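Local coordinates for FAD dependent oxidoreductase (Chelativorans sp. BNC1, PDB 6PXS) that oxidises iminodiacetate as an FAD-dependent oxidase of the DadA (DAO) family, probably in bacterial breakdown of the chelator EDTA, at the interface of chains A and B and the interface of chains A and C. Numbering follows the deposited sequence. Chains: chain A/B/C, FAD dependent oxidoreductase.

Contact 1: the interface of chains A and B. Residues chain A 230, 284, 288, 294-299; chain B 274-278, 280.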
loop_
_atom_site.group_PDB
_atom_site.type_symbol
_atom_site.label_atom_id
_atom_site.label_comp_id
_atom_site.label_asym_id
_atom_site.label_seq_id
_atom_site.Cartn_x
_atom_site.Cartn_y
_atom_site.Cartn_z
ATOM N N LEU A 230 8.134 13.636 -0.869
ATOM C CA LEU A 230 7.150 14.647 -0.514
ATOM C C LEU A 230 6.381 15.090 -1.751
ATOM O O LEU A 230 6.789 14.844 -2.887
ATOM C CB LEU A 230 7.819 15.858 0.138
ATOM C CG LEU A 230 8.731 15.558 1.327
ATOM C CD1 LEU A 230 9.354 16.842 1.837
ATOM C CD2 LEU A 230 7.973 14.857 2.437
ATOM N N LEU A 284 13.680 13.978 8.316
ATOM C CA LEU A 284 12.779 15.123 8.423
ATOM C C LEU A 284 13.483 16.324 9.044
ATOM O O LEU A 284 13.297 17.461 8.594
ATOM C CB LEU A 284 11.542 14.740 9.236
ATOM C CG LEU A 284 10.576 13.758 8.565
ATOM C CD1 LEU A 284 9.525 13.266 9.552
ATOM C CD2 LEU A 284 9.906 14.400 7.360
ATOM N N LEU A 288 13.623 19.697 6.800
ATOM C CA LEU A 288 12.968 20.900 7.299
ATOM C C LEU A 288 13.948 21.855 7.964
ATOM O O LEU A 288 13.643 23.047 8.087
ATOM C CB LEU A 288 11.861 20.522 8.281
ATOM C CG LEU A 288 10.695 19.729 7.683
ATOM C CD1 LEU A 288 9.745 19.276 8.776
ATOM C CD2 LEU A 288 9.954 20.553 6.644
ATOM N N LEU A 294 8.997 23.039 3.304
ATOM C CA LEU A 294 8.468 21.690 3.165
ATOM C C LEU A 294 7.627 21.262 4.361
ATOM O O LEU A 294 7.163 20.118 4.389
ATOM C CB LEU A 294 9.619 20.699 2.965
ATOM C CG LEU A 294 10.504 20.955 1.742
ATOM C CD1 LEU A 294 11.689 19.998 1.722
ATOM C CD2 LEU A 294 9.697 20.839 0.455
ATOM N N ALA A 295 7.411 22.153 5.331
ATOM C CA ALA A 295 6.740 21.767 6.569
ATOM C C ALA A 295 5.353 21.200 6.297
ATOM O O ALA A 295 5.009 20.113 6.775
ATOM C CB ALA A 295 6.650 22.967 7.510
ATOM N N ASP A 296 4.535 21.926 5.533
ATOM C CA ASP A 296 3.171 21.509 5.235
ATOM C C ASP A 296 3.058 20.830 3.875
ATOM O O ASP A 296 2.019 20.932 3.213
ATOM C CB ASP A 296 2.225 22.704 5.323
ATOM C CG ASP A 296 1.916 23.094 6.757
ATOM O OD1 ASP A 296 1.812 22.185 7.610
ATOM O OD2 ASP A 296 1.781 24.305 7.032
ATOM N N ALA A 297 4.107 20.141 3.445
ATOM C CA ALA A 297 4.048 19.312 2.252
ATOM C C ALA A 297 3.568 17.916 2.620
ATOM O O ALA A 297 3.778 17.439 3.738
ATOM C CB ALA A 297 5.416 19.230 1.573
ATOM N N THR A 298 2.916 17.259 1.666
ATOM C CA THR A 298 2.410 15.917 1.910
ATOM C C THR A 298 3.555 14.911 1.911
ATOM O O THR A 298 4.499 15.014 1.125
ATOM C CB THR A 298 1.380 15.531 0.847
ATOM O OG1 THR A 298 0.346 16.521 0.794
ATOM C CG2 THR A 298 0.760 14.179 1.162
ATOM N N HIS A 299 3.468 13.940 2.813
ATOM C CA HIS A 299 4.383 12.805 2.848
ATOM C C HIS A 299 3.668 11.626 2.197
ATOM O O HIS A 299 2.740 11.057 2.780
ATOM C CB HIS A 299 4.797 12.487 4.283
ATOM C CG HIS A 299 5.790 11.374 4.397
ATOM N ND1 HIS A 299 6.291 10.949 5.606
ATOM C CD2 HIS A 299 6.379 10.600 3.454
ATOM C CE1 HIS A 299 7.142 9.958 5.407
ATOM N NE2 HIS A 299 7.214 9.728 4.110
ATOM N N ARG B 274 -4.523 15.506 4.949
ATOM C CA ARG B 274 -3.207 15.212 4.405
ATOM C C ARG B 274 -2.257 14.930 5.557
ATOM O O ARG B 274 -2.395 15.495 6.645
ATOM C CB ARG B 274 -2.678 16.373 3.551
ATOM C CG ARG B 274 -3.302 16.462 2.168
ATOM C CD ARG B 274 -3.040 17.808 1.497
ATOM N NE ARG B 274 -1.638 18.216 1.561
ATOM C CZ ARG B 274 -1.130 19.045 2.471
ATOM N NH1 ARG B 274 -1.900 19.571 3.414
ATOM N NH2 ARG B 274 0.159 19.352 2.436
ATOM N N VAL B 275 -1.297 14.044 5.311
ATOM C CA VAL B 275 -0.236 13.756 6.268
ATOM C C VAL B 275 0.954 14.638 5.904
ATOM O O VAL B 275 1.622 14.406 4.893
ATOM C CB VAL B 275 0.147 12.271 6.263
ATOM C CG1 VAL B 275 1.435 12.052 7.038
ATOM C CG2 VAL B 275 -0.977 11.435 6.855
ATOM N N THR B 276 1.218 15.648 6.726
ATOM C CA THR B 276 2.263 16.617 6.436
ATOM C C THR B 276 3.587 16.193 7.071
ATOM O O THR B 276 3.646 15.313 7.932
ATOM C CB THR B 276 1.862 18.009 6.926
ATOM O OG1 THR B 276 1.739 18.008 8.354
ATOM C CG2 THR B 276 0.538 18.433 6.307
ATOM N N ALA B 277 4.663 16.844 6.626
ATOM C CA ALA B 277 5.998 16.491 7.098
ATOM C C ALA B 277 6.216 16.958 8.532
ATOM O O ALA B 277 6.469 16.148 9.432
ATOM C CB ALA B 277 7.053 17.092 6.169
ATOM N N ARG B 278 6.125 18.269 8.765
ATOM C CA ARG B 278 6.384 18.799 10.101
ATOM C C ARG B 278 5.479 18.145 11.137
ATOM O O ARG B 278 5.893 17.925 12.280
ATOM C CB ARG B 278 6.203 20.317 10.106
ATOM C CG ARG B 278 6.463 20.972 11.460
ATOM C CD ARG B 278 7.309 22.237 11.328
ATOM N NE ARG B 278 8.731 21.972 11.541
ATOM C CZ ARG B 278 9.718 22.756 11.112
ATOM N NH1 ARG B 278 9.453 23.861 10.426
ATOM N NH2 ARG B 278 10.980 22.427 11.363
ATOM N N GLN B 280 4.576 15.073 11.322
ATOM C CA GLN B 280 5.185 13.821 11.749
ATOM C C GLN B 280 6.536 14.043 12.411
ATOM O O GLN B 280 6.950 13.234 13.249
ATOM C CB GLN B 280 5.327 12.875 10.559
ATOM C CG GLN B 280 3.994 12.366 10.047
ATOM C CD GLN B 280 4.145 11.227 9.069
ATOM O OE1 GLN B 280 3.730 10.101 9.338
ATOM N NE2 GLN B 280 4.738 11.514 7.922
#

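Contact 2: the interface of chains A and C. Residues chain A 31, 172-174, 189; chain C 222, 270-273.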
loop_
_atom_site.group_PDB
_atom_site.type_symbol
_atom_site.label_atom_id
_atom_site.label_comp_id
_atom_site.label_asym_id
_atom_site.label_seq_id
_atom_site.Cartn_x
_atom_site.Cartn_y
_atom_site.Cartn_z
ATOM N N GLN A 31 15.652 -11.478 -9.233
ATOM C CA GLN A 31 14.622 -11.836 -8.265
ATOM C C GLN A 31 13.797 -10.627 -7.841
ATOM O O GLN A 31 12.626 -10.778 -7.472
ATOM C CB GLN A 31 15.271 -12.491 -7.043
ATOM C CG GLN A 31 14.317 -12.859 -5.912
ATOM C CD GLN A 31 13.365 -13.978 -6.282
ATOM O OE1 GLN A 31 12.696 -13.924 -7.312
ATOM N NE2 GLN A 31 13.301 -15.003 -5.438
ATOM N N ASN A 172 12.001 -13.503 -13.778
ATOM C CA ASN A 172 12.016 -13.380 -12.325
ATOM C C ASN A 172 12.325 -14.756 -11.747
ATOM O O ASN A 172 11.500 -15.672 -11.834
ATOM C CB ASN A 172 10.684 -12.846 -11.805
ATOM C CG ASN A 172 10.743 -12.452 -10.341
ATOM O OD1 ASN A 172 10.287 -13.189 -9.466
ATOM N ND2 ASN A 172 11.307 -11.282 -10.067
ATOM N N ASP A 173 13.511 -14.901 -11.166
ATOM C CA ASP A 173 13.955 -16.195 -10.668
ATOM C C ASP A 173 15.140 -15.974 -9.740
ATOM O O ASP A 173 15.781 -14.920 -9.762
ATOM C CB ASP A 173 14.331 -17.133 -11.821
ATOM C CG ASP A 173 14.371 -18.588 -11.402
ATOM O OD1 ASP A 173 14.057 -18.877 -10.229
ATOM O OD2 ASP A 173 14.715 -19.442 -12.247
ATOM N N TYR A 174 15.417 -16.983 -8.917
ATOM C CA TYR A 174 16.549 -16.974 -7.999
ATOM C C TYR A 174 17.503 -18.081 -8.416
ATOM O O TYR A 174 17.127 -19.258 -8.418
ATOM C CB TYR A 174 16.092 -17.167 -6.551
ATOM C CG TYR A 174 17.185 -16.965 -5.524
ATOM C CD1 TYR A 174 17.551 -15.688 -5.116
ATOM C CD2 TYR A 174 17.846 -18.047 -4.957
ATOM C CE1 TYR A 174 18.548 -15.494 -4.176
ATOM C CE2 TYR A 174 18.844 -17.865 -4.016
ATOM C CZ TYR A 174 19.191 -16.586 -3.628
ATOM O OH TYR A 174 20.184 -16.397 -2.691
ATOM N N SER A 189 16.582 -22.728 -11.067
ATOM C CA SER A 189 15.640 -23.109 -10.020
ATOM C C SER A 189 15.658 -24.614 -9.781
ATOM O O SER A 189 15.606 -25.070 -8.633
ATOM C CB SER A 189 14.235 -22.644 -10.392
ATOM O OG SER A 189 13.854 -23.157 -11.655
ATOM N N PRO C 222 10.620 -25.790 -7.409
ATOM C CA PRO C 222 9.510 -24.962 -6.927
ATOM C C PRO C 222 8.308 -25.013 -7.855
ATOM O O PRO C 222 8.440 -25.008 -9.082
ATOM C CB PRO C 222 10.114 -23.553 -6.890
ATOM C CG PRO C 222 11.163 -23.576 -7.943
ATOM C CD PRO C 222 11.723 -24.973 -7.948
ATOM N N GLY C 270 9.814 -21.696 -11.755
ATOM C CA GLY C 270 10.957 -21.153 -11.055
ATOM C C GLY C 270 10.502 -20.310 -9.873
ATOM O O GLY C 270 9.360 -20.387 -9.410
ATOM N N PHE C 271 11.423 -19.485 -9.383
ATOM C CA PHE C 271 11.138 -18.597 -8.256
ATOM C C PHE C 271 10.596 -17.260 -8.767
ATOM O O PHE C 271 11.138 -16.184 -8.516
ATOM C CB PHE C 271 12.386 -18.414 -7.402
ATOM C CG PHE C 271 12.911 -19.699 -6.829
ATOM C CD1 PHE C 271 12.303 -20.282 -5.731
ATOM C CD2 PHE C 271 14.007 -20.329 -7.393
ATOM C CE1 PHE C 271 12.777 -21.469 -5.205
ATOM C CE2 PHE C 271 14.487 -21.516 -6.871
ATOM C CZ PHE C 271 13.871 -22.086 -5.774
ATOM N N ASP C 272 9.487 -17.360 -9.500
ATOM C CA ASP C 272 8.839 -16.207 -10.128
ATOM C C ASP C 272 7.910 -15.566 -9.105
ATOM O O ASP C 272 6.717 -15.869 -9.036
ATOM C CB ASP C 272 8.083 -16.641 -11.377
ATOM C CG ASP C 272 7.618 -15.469 -12.207
ATOM O OD1 ASP C 272 7.910 -15.440 -13.421
ATOM O OD2 ASP C 272 6.977 -14.564 -11.640
ATOM N N TYR C 273 8.463 -14.653 -8.304
ATOM C CA TYR C 273 7.725 -14.039 -7.199
ATOM C C TYR C 273 6.971 -12.821 -7.729
ATOM O O TYR C 273 7.344 -11.667 -7.512
ATOM C CB TYR C 273 8.677 -13.678 -6.066
ATOM C CG TYR C 273 7.986 -13.307 -4.774
ATOM C CD1 TYR C 273 7.159 -14.214 -4.123
ATOM C CD2 TYR C 273 8.168 -12.058 -4.199
ATOM C CE1 TYR C 273 6.527 -13.883 -2.941
ATOM C CE2 TYR C 273 7.540 -11.718 -3.018
ATOM C CZ TYR C 273 6.721 -12.634 -2.393
ATOM O OH TYR C 273 6.091 -12.301 -1.213
#

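Contact 3: the interface of chains A and C. Residues chain A 174-177, 187-189, 191, 210; chain C 33, 174, 206, 208-209, 212-213.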
loop_
_atom_site.group_PDB
_atom_site.type_symbol
_atom_site.label_atom_id
_atom_site.label_comp_id
_atom_site.label_asym_id
_atom_site.label_seq_id
_atom_site.Cartn_x
_atom_site.Cartn_y
_atom_site.Cartn_z
ATOM N N TYR A 174 15.417 -16.983 -8.917
ATOM C CA TYR A 174 16.549 -16.974 -7.999
ATOM C C TYR A 174 17.503 -18.081 -8.416
ATOM O O TYR A 174 17.127 -19.258 -8.418
ATOM C CB TYR A 174 16.092 -17.167 -6.551
ATOM C CG TYR A 174 17.185 -16.965 -5.524
ATOM C CD1 TYR A 174 17.551 -15.688 -5.116
ATOM C CD2 TYR A 174 17.846 -18.047 -4.957
ATOM C CE1 TYR A 174 18.548 -15.494 -4.176
ATOM C CE2 TYR A 174 18.844 -17.865 -4.016
ATOM C CZ TYR A 174 19.191 -16.586 -3.628
ATOM O OH TYR A 174 20.184 -16.397 -2.691
ATOM N N VAL A 175 18.728 -17.703 -8.775
ATOM C CA VAL A 175 19.732 -18.641 -9.251
ATOM C C VAL A 175 20.888 -18.670 -8.257
ATOM O O VAL A 175 21.003 -17.822 -7.371
ATOM C CB VAL A 175 20.235 -18.290 -10.665
ATOM C CG1 VAL A 175 19.080 -18.309 -11.652
ATOM C CG2 VAL A 175 20.934 -16.935 -10.667
ATOM N N SER A 176 21.753 -19.671 -8.422
ATOM C CA SER A 176 22.895 -19.856 -7.536
ATOM C C SER A 176 24.153 -20.115 -8.355
ATOM O O SER A 176 24.137 -19.983 -9.583
ATOM C CB SER A 176 22.631 -21.008 -6.566
ATOM O OG SER A 176 23.543 -20.988 -5.484
ATOM N N LEU A 177 25.246 -20.484 -7.687
ATOM C CA LEU A 177 26.523 -20.713 -8.346
ATOM C C LEU A 177 27.241 -21.880 -7.687
ATOM O O LEU A 177 27.158 -22.060 -6.469
ATOM C CB LEU A 177 27.417 -19.465 -8.284
ATOM C CG LEU A 177 26.899 -18.202 -8.976
ATOM C CD1 LEU A 177 27.808 -17.022 -8.669
ATOM C CD2 LEU A 177 26.789 -18.411 -10.479
ATOM N N LEU A 187 23.350 -22.214 -11.372
ATOM C CA LEU A 187 22.328 -23.205 -11.061
ATOM C C LEU A 187 20.954 -22.548 -11.100
ATOM O O LEU A 187 20.681 -21.625 -10.326
ATOM C CB LEU A 187 22.583 -23.827 -9.688
ATOM C CG LEU A 187 23.972 -24.440 -9.481
ATOM C CD1 LEU A 187 24.096 -25.017 -8.079
ATOM C CD2 LEU A 187 24.265 -25.505 -10.531
ATOM N N GLY A 188 20.096 -23.030 -11.992
ATOM C CA GLY A 188 18.746 -22.527 -12.092
ATOM C C GLY A 188 17.880 -23.013 -10.942
ATOM O O GLY A 188 18.338 -23.620 -9.973
ATOM N N SER A 189 16.582 -22.728 -11.067
ATOM C CA SER A 189 15.640 -23.109 -10.020
ATOM C C SER A 189 15.658 -24.614 -9.781
ATOM O O SER A 189 15.606 -25.070 -8.633
ATOM C CB SER A 189 14.235 -22.644 -10.392
ATOM O OG SER A 189 13.854 -23.157 -11.655
ATOM N N GLY A 191 18.065 -26.591 -10.040
ATOM C CA GLY A 191 19.342 -27.016 -9.520
ATOM C C GLY A 191 20.334 -27.446 -10.580
ATOM O O GLY A 191 21.534 -27.525 -10.292
ATOM N N ILE A 210 25.872 -15.577 -2.833
ATOM C CA ILE A 210 26.001 -16.658 -3.805
ATOM C C ILE A 210 27.445 -16.798 -4.273
ATOM O O ILE A 210 27.862 -17.880 -4.699
ATOM C CB ILE A 210 25.058 -16.448 -5.006
ATOM C CG1 ILE A 210 25.326 -15.103 -5.687
ATOM C CG2 ILE A 210 23.609 -16.541 -4.557
ATOM C CD1 ILE A 210 24.653 -14.965 -7.042
ATOM N N HIS C 33 13.762 -16.577 1.906
ATOM C CA HIS C 33 13.697 -16.230 0.499
ATOM C C HIS C 33 12.331 -15.634 0.163
ATOM O O HIS C 33 11.345 -15.880 0.860
ATOM C CB HIS C 33 13.938 -17.462 -0.373
ATOM C CG HIS C 33 15.376 -17.855 -0.495
ATOM N ND1 HIS C 33 16.007 -18.667 0.423
ATOM C CD2 HIS C 33 16.303 -17.561 -1.437
ATOM C CE1 HIS C 33 17.263 -18.851 0.054
ATOM N NE2 HIS C 33 17.468 -18.190 -1.072
ATOM N N TYR C 174 22.300 -16.621 4.456
ATOM C CA TYR C 174 22.256 -17.582 3.357
ATOM C C TYR C 174 23.508 -18.447 3.446
ATOM O O TYR C 174 24.615 -17.976 3.165
ATOM C CB TYR C 174 22.166 -16.877 2.005
ATOM C CG TYR C 174 22.002 -17.829 0.840
ATOM C CD1 TYR C 174 20.758 -18.355 0.520
ATOM C CD2 TYR C 174 23.089 -18.201 0.062
ATOM C CE1 TYR C 174 20.601 -19.225 -0.541
ATOM C CE2 TYR C 174 22.943 -19.072 -1.003
ATOM C CZ TYR C 174 21.696 -19.580 -1.299
ATOM O OH TYR C 174 21.540 -20.448 -2.359
ATOM N N TRP C 206 14.516 -24.313 -2.398
ATOM C CA TRP C 206 15.884 -23.874 -2.634
ATOM C C TRP C 206 16.916 -24.923 -2.242
ATOM O O TRP C 206 18.117 -24.661 -2.361
ATOM C CB TRP C 206 16.149 -22.573 -1.869
ATOM C CG TRP C 206 15.203 -21.466 -2.237
ATOM C CD1 TRP C 206 15.418 -20.477 -3.152
ATOM C CD2 TRP C 206 13.891 -21.242 -1.706
ATOM N NE1 TRP C 206 14.324 -19.650 -3.223
ATOM C CE2 TRP C 206 13.372 -20.098 -2.345
ATOM C CE3 TRP C 206 13.104 -21.896 -0.753
ATOM C CZ2 TRP C 206 12.103 -19.595 -2.061
ATOM C CZ3 TRP C 206 11.844 -21.394 -0.472
ATOM C CH2 TRP C 206 11.357 -20.256 -1.124
ATOM N N ALA C 208 17.757 -27.820 -3.644
ATOM C CA ALA C 208 18.540 -28.365 -4.749
ATOM C C ALA C 208 19.765 -27.513 -5.053
ATOM O O ALA C 208 20.761 -28.026 -5.576
ATOM C CB ALA C 208 17.666 -28.492 -5.996
ATOM N N GLN C 209 19.720 -26.219 -4.725
ATOM C CA GLN C 209 20.825 -25.332 -5.074
ATOM C C GLN C 209 22.040 -25.572 -4.186
ATOM O O GLN C 209 23.174 -25.604 -4.677
ATOM C CB GLN C 209 20.374 -23.875 -4.986
ATOM C CG GLN C 209 19.344 -23.488 -6.034
ATOM C CD GLN C 209 18.858 -22.061 -5.874
ATOM O OE1 GLN C 209 19.007 -21.456 -4.810
ATOM N NE2 GLN C 209 18.274 -21.513 -6.935
ATOM N N ALA C 212 23.427 -29.380 -4.604
ATOM C CA ALA C 212 24.269 -29.565 -5.779
ATOM C C ALA C 212 25.730 -29.259 -5.481
ATOM O O ALA C 212 26.614 -29.750 -6.191
ATOM C CB ALA C 212 23.774 -28.683 -6.926
ATOM N N LEU C 213 25.999 -28.459 -4.447
ATOM C CA LEU C 213 27.373 -28.180 -4.047
ATOM C C LEU C 213 28.088 -29.427 -3.546
ATOM O O LEU C 213 29.323 -29.459 -3.542
ATOM C CB LEU C 213 27.393 -27.105 -2.961
ATOM C CG LEU C 213 26.610 -25.827 -3.271
ATOM C CD1 LEU C 213 26.624 -24.885 -2.075
ATOM C CD2 LEU C 213 27.170 -25.141 -4.509
#

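Contact 1: the interface of chains A and B
This patch is part of a two-fold symmetric interface between copies of a DadA-family flavoprotein, its twin having the chains exchanged, and may hold the A and B subunits together as a dimer in the deposited assembly. The run A:Ala295 to A:His299, entering strand 298-310, lies against the segment of chain B that leads into helix 277-290, and A:Thr298 pairs with B:Thr276 in an antiparallel bridge. A:His299 N gives a nearly straight bond (167° at H) to B:Val275 O at 2.8 Å, the N-H arriving almost along the C=O axis. At the start of the helix, B:Arg278 N reaches a lone pair of A:Ala295 O at 2.9 Å, in the carbonyl plane.

B:Arg274, bent at chi3 (48°), crosses A:Thr298 at about a right angle and works as a two-pronged donor: its guanidinium NE meets the hydroxyl OG1 of A:Thr298 at 2.7 Å, tilted from the guanidinium plane, while NH2 meets A:Asp296 O at 2.6 Å from above the carbonyl plane. Further along, from helix 277-290, the amide NE2 of B:Gln280 donates to ring nitrogen ND1 of A:His299 at 2.8 Å, the planes 61° apart; this would need ND1 unprotonated and may help set the imidazole's rotation. B:Ala277 CB packs against A:Leu294 O and on A:Leu284 CD2. A:Leu288 CD1 lies over one face of the B:Arg278 guanidinium, toward its rim, and touches B:Arg278 CA at 3.6 Å.

Contact 2: the interface of chains A and C
C:Phe271 buries the most surface in this loop-to-loop patch, where residues 270-273 of chain C dock onto the loop 172-174 of chain A. Its ring, with CG anti to the carbonyl carbon (chi1 -60°), is flanked on both sides. C:Pro222 CG, from the same chain, covers one face toward the rim, and A:Ser189 CB lies toward that face too, 3.7 Å from CE2 of C:Phe271. Toward the other face comes A:Tyr174 CB, 3.9 Å from C:Phe271 CD2. The backbone of the phenylalanine is gripped as well, since C:Phe271 N donates to the carboxylate OD1 of A:Asp173 at 2.8 Å. That oxygen also accepts A:Tyr174 N, both donors coming from above the carboxylate plane, so two N-H groups pin it and may stabilise its negative charge.

A:Ser189 meets C:Pro222 CG with CB, and C:Gly270 CA with both CB and OG. A:Asn172 works through its amide: with CG anti to the backbone N (chi1 -169°), OD1 takes C:Tyr273 N at 2.6 Å in the carbonyl plane, while ND2 turns back in a weak bond to A:Gln31 O. A:Gln31 OE1 is 3.0 Å from C:Phe271 O, two acceptors that clash as modelled; swapping OE1 and NE2 could give a hydrogen bond. The patch fastens one subunit's loop to another's and may help assemble the tetramer of the deposited model.

Contact 3: the interface of chains A and C
Aromatic contacts form one part of this patch, in a seam between two DadA-family subunits that is not an exact two-fold. C:His33 brings its NE2-CD2 edge over one face of the A:Tyr174 ring, toward the rim. The planes stand 80° apart with centroids 4.6 Å from each other, an edge-to-face pair. C:Trp206 CD1 covers a face of C:His33 and so backs the imidazole, while also lying 3.9 Å from A:Tyr174 CD2. The two copies of Tyr174 reach toward each other tip to tip. C:His33 and A:Val175 also bind FAD in their own chains, which suggests that the seam runs close to the cofactor pockets.

Polar contact rests on C:Gln209, which buries the most surface here. Extended beyond CG (chi2 177°), it reaches from helix 207-211 so that NE2 donates to A:Tyr174 O at 2.9 Å, from above the carbonyl plane. Its OE1 lies in plane at the edge of the A:Tyr174 ring, 3.6 Å from CD2, amide and ring turned 32° apart.

Apolar packing flanks the glutamine: its CB rests on A:Ser176 CB, and A:Leu187 CD1 meets C:Ala212 CB at 3.9 Å. The phenolic OH of A:Tyr174 sits over one face of the C:Tyr174 ring, 3.6 Å from its CE1.

Contact 1 stands apart: the centre of its C-alpha atoms is about 39 Å from that of contact 2 and about 44 Å from that of contact 3. Contacts 2 and 3 are neighbours, their centres about 10 Å apart, and share A:Tyr174 and A:Ser189, so they form one continuous A-C seam. In sequence, though, the chain C loop 270-273 of contact 2 runs straight into the segment starting at 274 that chain B uses in contact 1. A subunit can thus present adjoining stretches to two different neighbours, which may couple both kinds of interface in the deposited tetramer.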